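Local coordinates for cation-transporting ATPase, E1-E2 family protein (PDB 4F2F) that probably exports copper(I) across the membrane at the cost of ATP, with this cupredoxin-like domain binding the metal, at residues K16-A21 against D68-I73; F56-I61 against G81-S86. All coordinates share one frame; numbering follows the deposited sequence.

Contact 1. Residues K16-A21 against D68-I73; sequences KIRIQA and DEEKVI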
ATOM      1  N   LYS A  16     -10.914  -1.480   0.357  1.00 21.72           N
ATOM      2  CA  LYS A  16     -10.215  -0.418  -0.358  1.00 19.67           C
ATOM      3  C   LYS A  16      -9.577   0.582   0.590  1.00 23.30           C
ATOM      4  O   LYS A  16     -10.077   0.825   1.687  1.00 23.59           O
ATOM      5  CB  LYS A  16     -11.162   0.311  -1.316  1.00 23.70           C
ATOM      6  CG  LYS A  16     -11.882  -0.598  -2.293  1.00 24.56           C
ATOM      7  CD  LYS A  16     -12.631   0.202  -3.346  1.00 31.60           C
ATOM      8  CE  LYS A  16     -13.438  -0.712  -4.255  1.00 37.13           C
ATOM      9  NZ  LYS A  16     -13.534  -0.174  -5.640  1.00 45.28           N
ATOM     10  N   ILE A  17      -8.468   1.163   0.150  1.00 19.69           N
ATOM     11  CA  ILE A  17      -7.796   2.200   0.915  1.00 20.81           C
ATOM     12  C   ILE A  17      -6.913   3.030  -0.010  1.00 18.70           C
ATOM     13  O   ILE A  17      -6.380   2.522  -0.998  1.00 18.51           O
ATOM     14  CB  ILE A  17      -6.962   1.598   2.066  1.00 20.51           C
ATOM     15  CG1 ILE A  17      -6.406   2.703   2.964  1.00 23.99           C
ATOM     16  CG2 ILE A  17      -5.854   0.717   1.517  1.00 23.00           C
ATOM     17  CD1 ILE A  17      -5.889   2.200   4.295  1.00 28.28           C
ATOM     18  N   ARG A  18      -6.785   4.314   0.306  1.00 19.91           N
ATOM     19  CA  ARG A  18      -6.007   5.240  -0.504  1.00 20.04           C
ATOM     20  C   ARG A  18      -4.755   5.672   0.248  1.00 17.99           C
ATOM     21  O   ARG A  18      -4.812   6.004   1.433  1.00 21.94           O
ATOM     22  CB  ARG A  18      -6.855   6.462  -0.857  1.00 22.88           C
ATOM     23  CG  ARG A  18      -6.194   7.438  -1.813  1.00 26.55           C
ATOM     24  CD  ARG A  18      -7.086   8.648  -2.044  1.00 29.03           C
ATOM     25  NE  ARG A  18      -6.551   9.541  -3.067  1.00 35.70           N
ATOM     26  CZ  ARG A  18      -5.694  10.527  -2.826  1.00 39.16           C
ATOM     27  NH1 ARG A  18      -5.263  10.751  -1.592  1.00 41.96           N
ATOM     28  NH2 ARG A  18      -5.263  11.290  -3.823  1.00 37.55           N
ATOM     29  N   ILE A  19      -3.624   5.662  -0.448  1.00 17.23           N
ATOM     30  CA  ILE A  19      -2.353   6.069   0.137  1.00 17.94           C
ATOM     31  C   ILE A  19      -1.724   7.184  -0.688  1.00 19.43           C
ATOM     32  O   ILE A  19      -1.606   7.076  -1.909  1.00 17.70           O
ATOM     33  CB  ILE A  19      -1.370   4.886   0.237  1.00 15.86           C
ATOM     34  CG1 ILE A  19      -1.970   3.770   1.094  1.00 18.06           C
ATOM     35  CG2 ILE A  19      -0.036   5.339   0.812  1.00 19.86           C
ATOM     36  CD1 ILE A  19      -1.059   2.575   1.263  1.00 18.52           C
ATOM     37  N   GLN A  20      -1.337   8.259  -0.012  1.00 17.37           N
ATOM     38  CA  GLN A  20      -0.687   9.387  -0.663  1.00 18.61           C
ATOM     39  C   GLN A  20       0.826   9.245  -0.577  1.00 17.74           C
ATOM     40  O   GLN A  20       1.371   8.959   0.489  1.00 20.08           O
ATOM     41  CB  GLN A  20      -1.134  10.695  -0.030  1.00 22.81           C
ATOM     42  N   ALA A  21       1.502   9.442  -1.704  1.00 18.66           N
ATOM     43  CA  ALA A  21       2.957   9.440  -1.729  1.00 18.04           C
ATOM     44  C   ALA A  21       3.480  10.868  -1.818  1.00 18.03           C
ATOM     45  O   ALA A  21       3.423  11.498  -2.878  1.00 18.57           O
ATOM     46  CB  ALA A  21       3.474   8.603  -2.892  1.00 17.79           C
ATOM     47  N   ASP A  68       1.604  12.686 -10.314  1.00 21.86           N
ATOM     48  CA  ASP A  68       0.184  13.027 -10.231  1.00 20.95           C
ATOM     49  C   ASP A  68      -0.736  11.938 -10.775  1.00 22.85           C
ATOM     50  O   ASP A  68      -1.907  12.194 -11.055  1.00 27.22           O
ATOM     51  CB  ASP A  68      -0.105  14.356 -10.937  1.00 25.73           C
ATOM     52  CG  ASP A  68       0.588  15.529 -10.275  1.00 33.77           C
ATOM     53  OD1 ASP A  68       0.965  15.411  -9.089  1.00 39.27           O
ATOM     54  OD2 ASP A  68       0.751  16.572 -10.940  1.00 46.41           O
ATOM     55  N   GLU A  69      -0.213  10.726 -10.918  1.00 19.21           N
ATOM     56  CA  GLU A  69      -1.035   9.600 -11.347  1.00 19.71           C
ATOM     57  C   GLU A  69      -1.501   8.785 -10.144  1.00 19.27           C
ATOM     58  O   GLU A  69      -0.927   8.877  -9.058  1.00 15.90           O
ATOM     59  CB  GLU A  69      -0.275   8.704 -12.332  1.00 19.08           C
ATOM     60  CG  GLU A  69      -1.129   7.593 -12.934  1.00 26.04           C
ATOM     61  CD  GLU A  69      -0.333   6.626 -13.794  1.00 30.49           C
ATOM     62  OE1 GLU A  69       0.907   6.567 -13.650  1.00 27.67           O
ATOM     63  OE2 GLU A  69      -0.954   5.920 -14.616  1.00 30.38           O
ATOM     64  N   GLU A  70      -2.561   8.007 -10.346  1.00 20.38           N
ATOM     65  CA  GLU A  70      -3.047   7.068  -9.343  1.00 18.74           C
ATOM     66  C   GLU A  70      -2.981   5.654  -9.901  1.00 19.99           C
ATOM     67  O   GLU A  70      -3.433   5.400 -11.016  1.00 18.13           O
ATOM     68  CB  GLU A  70      -4.485   7.402  -8.934  1.00 22.47           C
ATOM     69  CG  GLU A  70      -4.628   8.592  -8.001  1.00 26.32           C
ATOM     70  CD  GLU A  70      -6.023   8.701  -7.425  1.00 28.18           C
ATOM     71  OE1 GLU A  70      -6.917   7.972  -7.908  1.00 23.52           O
ATOM     72  OE2 GLU A  70      -6.228   9.505  -6.491  1.00 37.18           O
ATOM     73  N   LYS A  71      -2.401   4.742  -9.129  1.00 16.46           N
ATOM     74  CA  LYS A  71      -2.304   3.342  -9.528  1.00 14.80           C
ATOM     75  C   LYS A  71      -2.969   2.475  -8.466  1.00 14.42           C
ATOM     76  O   LYS A  71      -2.733   2.663  -7.272  1.00 16.49           O
ATOM     77  CB  LYS A  71      -0.836   2.923  -9.699  1.00 20.25           C
ATOM     78  CG  LYS A  71      -0.202   3.275 -11.048  1.00 20.64           C
ATOM     79  CD  LYS A  71      -0.709   2.349 -12.149  1.00 22.44           C
ATOM     80  CE  LYS A  71      -0.096   2.677 -13.506  1.00 25.52           C
ATOM     81  NZ  LYS A  71       1.304   2.199 -13.648  1.00 23.79           N
ATOM     82  N   VAL A  72      -3.806   1.536  -8.897  1.00 16.64           N
ATOM     83  CA  VAL A  72      -4.447   0.615  -7.970  1.00 18.13           C
ATOM     84  C   VAL A  72      -3.641  -0.673  -7.877  1.00 17.39           C
ATOM     85  O   VAL A  72      -3.478  -1.383  -8.869  1.00 22.27           O
ATOM     86  CB  VAL A  72      -5.890   0.281  -8.403  1.00 20.05           C
ATOM     87  CG1 VAL A  72      -6.545  -0.664  -7.402  1.00 23.37           C
ATOM     88  CG2 VAL A  72      -6.709   1.552  -8.553  1.00 20.74           C
ATOM     89  N   ILE A  73      -3.136  -0.970  -6.684  1.00 16.87           N
ATOM     90  CA  ILE A  73      -2.434  -2.224  -6.446  1.00 19.38           C
ATOM     91  C   ILE A  73      -3.434  -3.269  -5.966  1.00 19.92           C
ATOM     92  O   ILE A  73      -4.085  -3.082  -4.937  1.00 18.19           O
ATOM     93  CB  ILE A  73      -1.324  -2.053  -5.394  1.00 17.44           C
ATOM     94  CG1 ILE A  73      -0.334  -0.969  -5.832  1.00 20.64           C
ATOM     95  CG2 ILE A  73      -0.614  -3.377  -5.151  1.00 21.34           C
ATOM     96  CD1 ILE A  73       0.412  -1.290  -7.112  1.00 21.62           C
TER
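Arg18 and Glu70 find each other through two nearly straight side chains. In Arg18, CG stands opposite the backbone N (chi1 -174°) and the chain runs extended to NE, which carries the guanidinium well away from its own strand. Glu70 starts differently, with CG beside its backbone N and opposite the carbonyl carbon (chi1 -76°), and is extended beyond it; its CB already points toward the other strand. The two side chains meet at about a right angle, and a single oxygen, OE2 of Glu70, arrives at the guanidinium edge, near its plane.

There it is shared by two N-H groups. Arg18 NE lies 3.4 Å from Glu70 OE2, and Arg18 NH2 is also 3.4 Å from that oxygen, so the salt bridge consists of two weak, long hydrogen bonds that fork onto one acceptor. The carboxylate plane is turned 59° from the guanidinium plane, which differs from the flat, two-oxygen pairing of the textbook bidentate bridge. Both residues are exposed, and the pair is a surface link with little buried area.

The backbones stay apart, Arg18 CA and Val72 CA being 8.9 Å from each other, because strand 38-44 runs between them, parallel to strand 14-21 and antiparallel to strand 70-75. Arg18 and Glu70 both touch His43 of that middle strand, bridging over it within the cupredoxin-like sheet.

Contact 2. Residues F56-I61 against G81-S86; sequences FEEEGI and GRHEFS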
ATOM      1  N   PHE A  56       5.574  -4.240  -3.691  1.00 16.99           N
ATOM      2  CA  PHE A  56       5.054  -5.202  -2.725  1.00 15.90           C
ATOM      3  C   PHE A  56       5.770  -6.526  -2.979  1.00 19.23           C
ATOM      4  O   PHE A  56       5.252  -7.400  -3.673  1.00 18.63           O
ATOM      5  CB  PHE A  56       3.540  -5.381  -2.896  1.00 17.06           C
ATOM      6  CG  PHE A  56       2.710  -4.273  -2.290  1.00 17.07           C
ATOM      7  CD1 PHE A  56       1.912  -4.519  -1.184  1.00 16.63           C
ATOM      8  CD2 PHE A  56       2.713  -2.996  -2.832  1.00 15.69           C
ATOM      9  CE1 PHE A  56       1.140  -3.515  -0.622  1.00 16.66           C
ATOM     10  CE2 PHE A  56       1.942  -1.984  -2.275  1.00 18.37           C
ATOM     11  CZ  PHE A  56       1.153  -2.246  -1.169  1.00 16.60           C
ATOM     12  N   GLU A  57       6.969  -6.658  -2.420  1.00 17.61           N
ATOM     13  CA  GLU A  57       7.872  -7.756  -2.755  1.00 18.41           C
ATOM     14  C   GLU A  57       7.248  -9.132  -2.535  1.00 19.99           C
ATOM     15  O   GLU A  57       7.436 -10.042  -3.342  1.00 21.75           O
ATOM     16  CB  GLU A  57       9.168  -7.641  -1.946  1.00 18.77           C
ATOM     17  CG  GLU A  57      10.284  -8.574  -2.394  1.00 23.64           C
ATOM     18  CD  GLU A  57      11.191  -7.944  -3.433  1.00 29.50           C
ATOM     19  OE1 GLU A  57      11.907  -6.977  -3.093  1.00 29.72           O
ATOM     20  OE2 GLU A  57      11.181  -8.408  -4.593  1.00 40.21           O
ATOM     21  N   GLU A  58       6.504  -9.280  -1.446  1.00 20.58           N
ATOM     22  CA  GLU A  58       5.964 -10.582  -1.076  1.00 21.90           C
ATOM     23  C   GLU A  58       4.784 -10.994  -1.949  1.00 23.50           C
ATOM     24  O   GLU A  58       4.357 -12.146  -1.921  1.00 29.01           O
ATOM     25  CB  GLU A  58       5.570 -10.581   0.397  1.00 28.68           C
ATOM     26  CG  GLU A  58       6.654 -10.014   1.287  1.00 29.75           C
ATOM     27  CD  GLU A  58       6.225  -9.902   2.727  1.00 37.18           C
ATOM     28  OE1 GLU A  58       5.584 -10.847   3.231  1.00 34.52           O
ATOM     29  OE2 GLU A  58       6.528  -8.866   3.356  1.00 38.78           O
ATOM     30  N   GLU A  59       4.264 -10.049  -2.724  1.00 19.29           N
ATOM     31  CA  GLU A  59       3.190 -10.333  -3.667  1.00 20.33           C
ATOM     32  C   GLU A  59       3.719 -10.352  -5.096  1.00 19.60           C
ATOM     33  O   GLU A  59       2.966 -10.575  -6.041  1.00 23.53           O
ATOM     34  CB  GLU A  59       2.066  -9.303  -3.523  1.00 20.52           C
ATOM     35  CG  GLU A  59       1.356  -9.353  -2.183  1.00 23.69           C
ATOM     36  CD  GLU A  59       0.602 -10.653  -1.972  1.00 24.16           C
ATOM     37  OE1 GLU A  59       0.182 -11.270  -2.973  1.00 31.16           O
ATOM     38  OE2 GLU A  59       0.431 -11.063  -0.805  1.00 32.30           O
ATOM     39  N   GLY A  60       5.020 -10.120  -5.247  1.00 22.38           N
ATOM     40  CA  GLY A  60       5.650 -10.104  -6.554  1.00 22.79           C
ATOM     41  C   GLY A  60       5.208  -8.914  -7.383  1.00 24.98           C
ATOM     42  O   GLY A  60       5.239  -8.950  -8.615  1.00 24.22           O
ATOM     43  N   ILE A  61       4.796  -7.854  -6.698  1.00 21.04           N
ATOM     44  CA  ILE A  61       4.282  -6.663  -7.361  1.00 19.57           C
ATOM     45  C   ILE A  61       5.333  -5.557  -7.416  1.00 17.31           C
ATOM     46  O   ILE A  61       5.942  -5.208  -6.404  1.00 18.42           O
ATOM     47  CB  ILE A  61       3.008  -6.141  -6.668  1.00 17.81           C
ATOM     48  CG1 ILE A  61       1.865  -7.144  -6.851  1.00 21.87           C
ATOM     49  CG2 ILE A  61       2.612  -4.770  -7.212  1.00 18.13           C
ATOM     50  CD1 ILE A  61       0.614  -6.808  -6.069  1.00 21.09           C
ATOM     51  N   GLY A  81      -0.142 -11.478   9.375  1.00 22.32           N
ATOM     52  CA  GLY A  81       1.009 -10.788   9.927  1.00 22.85           C
ATOM     53  C   GLY A  81       1.360  -9.477   9.249  1.00 23.88           C
ATOM     54  O   GLY A  81       0.626  -8.979   8.393  1.00 22.54           O
ATOM     55  N   ARG A  82       2.498  -8.918   9.649  1.00 21.32           N
ATOM     56  CA  ARG A  82       2.989  -7.656   9.108  1.00 20.16           C
ATOM     57  C   ARG A  82       3.876  -7.896   7.890  1.00 20.94           C
ATOM     58  O   ARG A  82       4.788  -8.725   7.928  1.00 23.76           O
ATOM     59  CB  ARG A  82       3.781  -6.911  10.183  1.00 23.19           C
ATOM     60  CG  ARG A  82       4.357  -5.575   9.744  1.00 20.51           C
ATOM     61  CD  ARG A  82       5.564  -5.217  10.600  1.00 21.70           C
ATOM     62  NE  ARG A  82       5.986  -3.831  10.422  1.00 21.11           N
ATOM     63  CZ  ARG A  82       6.815  -3.415   9.470  1.00 23.67           C
ATOM     64  NH1 ARG A  82       7.310  -4.276   8.591  1.00 22.89           N
ATOM     65  NH2 ARG A  82       7.145  -2.132   9.394  1.00 25.30           N
ATOM     66  N   HIS A  83       3.603  -7.161   6.817  1.00 18.78           N
ATOM     67  CA  HIS A  83       4.366  -7.263   5.579  1.00 20.51           C
ATOM     68  C   HIS A  83       4.775  -5.871   5.122  1.00 20.07           C
ATOM     69  O   HIS A  83       4.059  -4.900   5.359  1.00 20.68           O
ATOM     70  CB  HIS A  83       3.530  -7.934   4.490  1.00 19.09           C
ATOM     71  CG  HIS A  83       2.893  -9.217   4.924  1.00 22.46           C
ATOM     72  ND1 HIS A  83       3.598 -10.393   5.039  1.00 22.45           N
ATOM     73  CD2 HIS A  83       1.619  -9.506   5.272  1.00 21.98           C
ATOM     74  CE1 HIS A  83       2.787 -11.354   5.444  1.00 22.84           C
ATOM     75  NE2 HIS A  83       1.579 -10.842   5.591  1.00 20.95           N
ATOM     76  N   GLU A  84       5.923  -5.770   4.462  1.00 18.54           N
ATOM     77  CA  GLU A  84       6.425  -4.472   4.033  1.00 17.92           C
ATOM     78  C   GLU A  84       6.023  -4.134   2.601  1.00 16.82           C
ATOM     79  O   GLU A  84       5.985  -5.005   1.729  1.00 17.92           O
ATOM     80  CB  GLU A  84       7.951  -4.416   4.171  1.00 16.46           C
ATOM     81  CG  GLU A  84       8.600  -3.167   3.576  1.00 17.60           C
ATOM     82  CD  GLU A  84      10.110  -3.164   3.735  1.00 20.89           C
ATOM     83  OE1 GLU A  84      10.820  -3.035   2.714  1.00 20.66           O
ATOM     84  OE2 GLU A  84      10.591  -3.282   4.882  1.00 23.06           O
ATOM     85  N   PHE A  85       5.698  -2.865   2.382  1.00 17.64           N
ATOM     86  CA  PHE A  85       5.652  -2.299   1.041  1.00 14.63           C
ATOM     87  C   PHE A  85       6.564  -1.079   1.046  1.00 17.30           C
ATOM     88  O   PHE A  85       6.880  -0.540   2.105  1.00 15.66           O
ATOM     89  CB  PHE A  85       4.217  -1.958   0.601  1.00 15.99           C
ATOM     90  CG  PHE A  85       3.633  -0.729   1.257  1.00 16.54           C
ATOM     91  CD1 PHE A  85       3.945   0.541   0.794  1.00 16.97           C
ATOM     92  CD2 PHE A  85       2.728  -0.848   2.301  1.00 16.36           C
ATOM     93  CE1 PHE A  85       3.393   1.668   1.380  1.00 16.71           C
ATOM     94  CE2 PHE A  85       2.173   0.276   2.893  1.00 17.84           C
ATOM     95  CZ  PHE A  85       2.507   1.535   2.430  1.00 17.31           C
ATOM     96  N   SER A  86       7.020  -0.661  -0.125  1.00 14.37           N
ATOM     97  CA  SER A  86       7.940   0.459  -0.197  1.00 16.62           C
ATOM     98  C   SER A  86       7.932   1.037  -1.597  1.00 14.19           C
ATOM     99  O   SER A  86       7.234   0.533  -2.477  1.00 16.07           O
ATOM    100  CB  SER A  86       9.357   0.009   0.166  1.00 15.79           C
ATOM    101  OG  SER A  86       9.913  -0.814  -0.845  1.00 15.98           O
TER
HETATM  102  O   HOH W   1       7.917  -4.958  -0.283  1.00 22.30           O
HETATM  103  O   HOH W   2       4.956  -7.172   0.112  1.00 23.34           O
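Aromatic packing joins Phe56 to Phe85. Phe85 CB sits over the middle of one face of the Phe56 ring, 3.5 Å from its centroid and almost on the ring normal, a well-formed CH-pi contact. The two rings are nearly parallel, at 12°, but with centroids 5.2 Å from each other they are offset so far that little of one lies over the other. The Phe85 torsion explains this: CG lies between backbone N and carbonyl carbon (chi1 74°), which leads the ring away while CB stays over Phe56. Tyr96 and Phe75 also meet the Phe56 ring, extending the aromatic core.

Direct polar bonds come from Glu58, whose carboxylate uses both oxygens. His83 ND1 donates to Glu58 OE1 at 2.7 Å, reaching its syn side from 30° out of the carboxylate plane. The bond is short yet bent, with the oxygen tilted out of the imidazole plane. The second oxygen, Glu58 OE2, takes a weak bond from Glu84 N at 3.3 Å.

Water supplies the rest of the bridge. One molecule accepts from Glu57 N and donates to Glu84 O, 2.8 Å away; another accepts from Glu58 N and donates to the same Glu84 O, at 2.9 Å.

Backbone bonds shape the 56-61 turn itself. Phe56 O accepts from Glu59 N and Ile61 N, one on each face of the carbonyl plane, and Gly60 and Ile61 together face Phe56 as a G1 beta bulge, with Gly60 at positive phi.

Since His83 NE2 also bonds to the carbonyl of Glu79, the imidazole is gripped at both nitrogens, which fixes its rotation. With NE2 facing a carbonyl and ND1 facing a carboxylate, both nitrogens would be expected to act as donors, probably favouring a protonated imidazolium.

In the fold
Contacts 1 and 2 lie on opposite sides of the chain's centre, with their own centres about 16 Å apart, yet the core joins them directly. Ile73 CG2 of 68-73 packs 3.8 Å from Ile61 CD1 of 56-61, while Ile19 CD1 of 16-21 lies 3.9 Å from Phe85 CZ of 81-86. Isoleucines from both strands of contact 1 thus pack against residues of contact 2, while its charged pair stays at the surface. Strands 70-75 and 81-87 are consecutive in the chain. The Phe85 side chain is about 10 Å from a bound copper(I) ion, and Cys87, a copper ligand, directly follows segment 81-86.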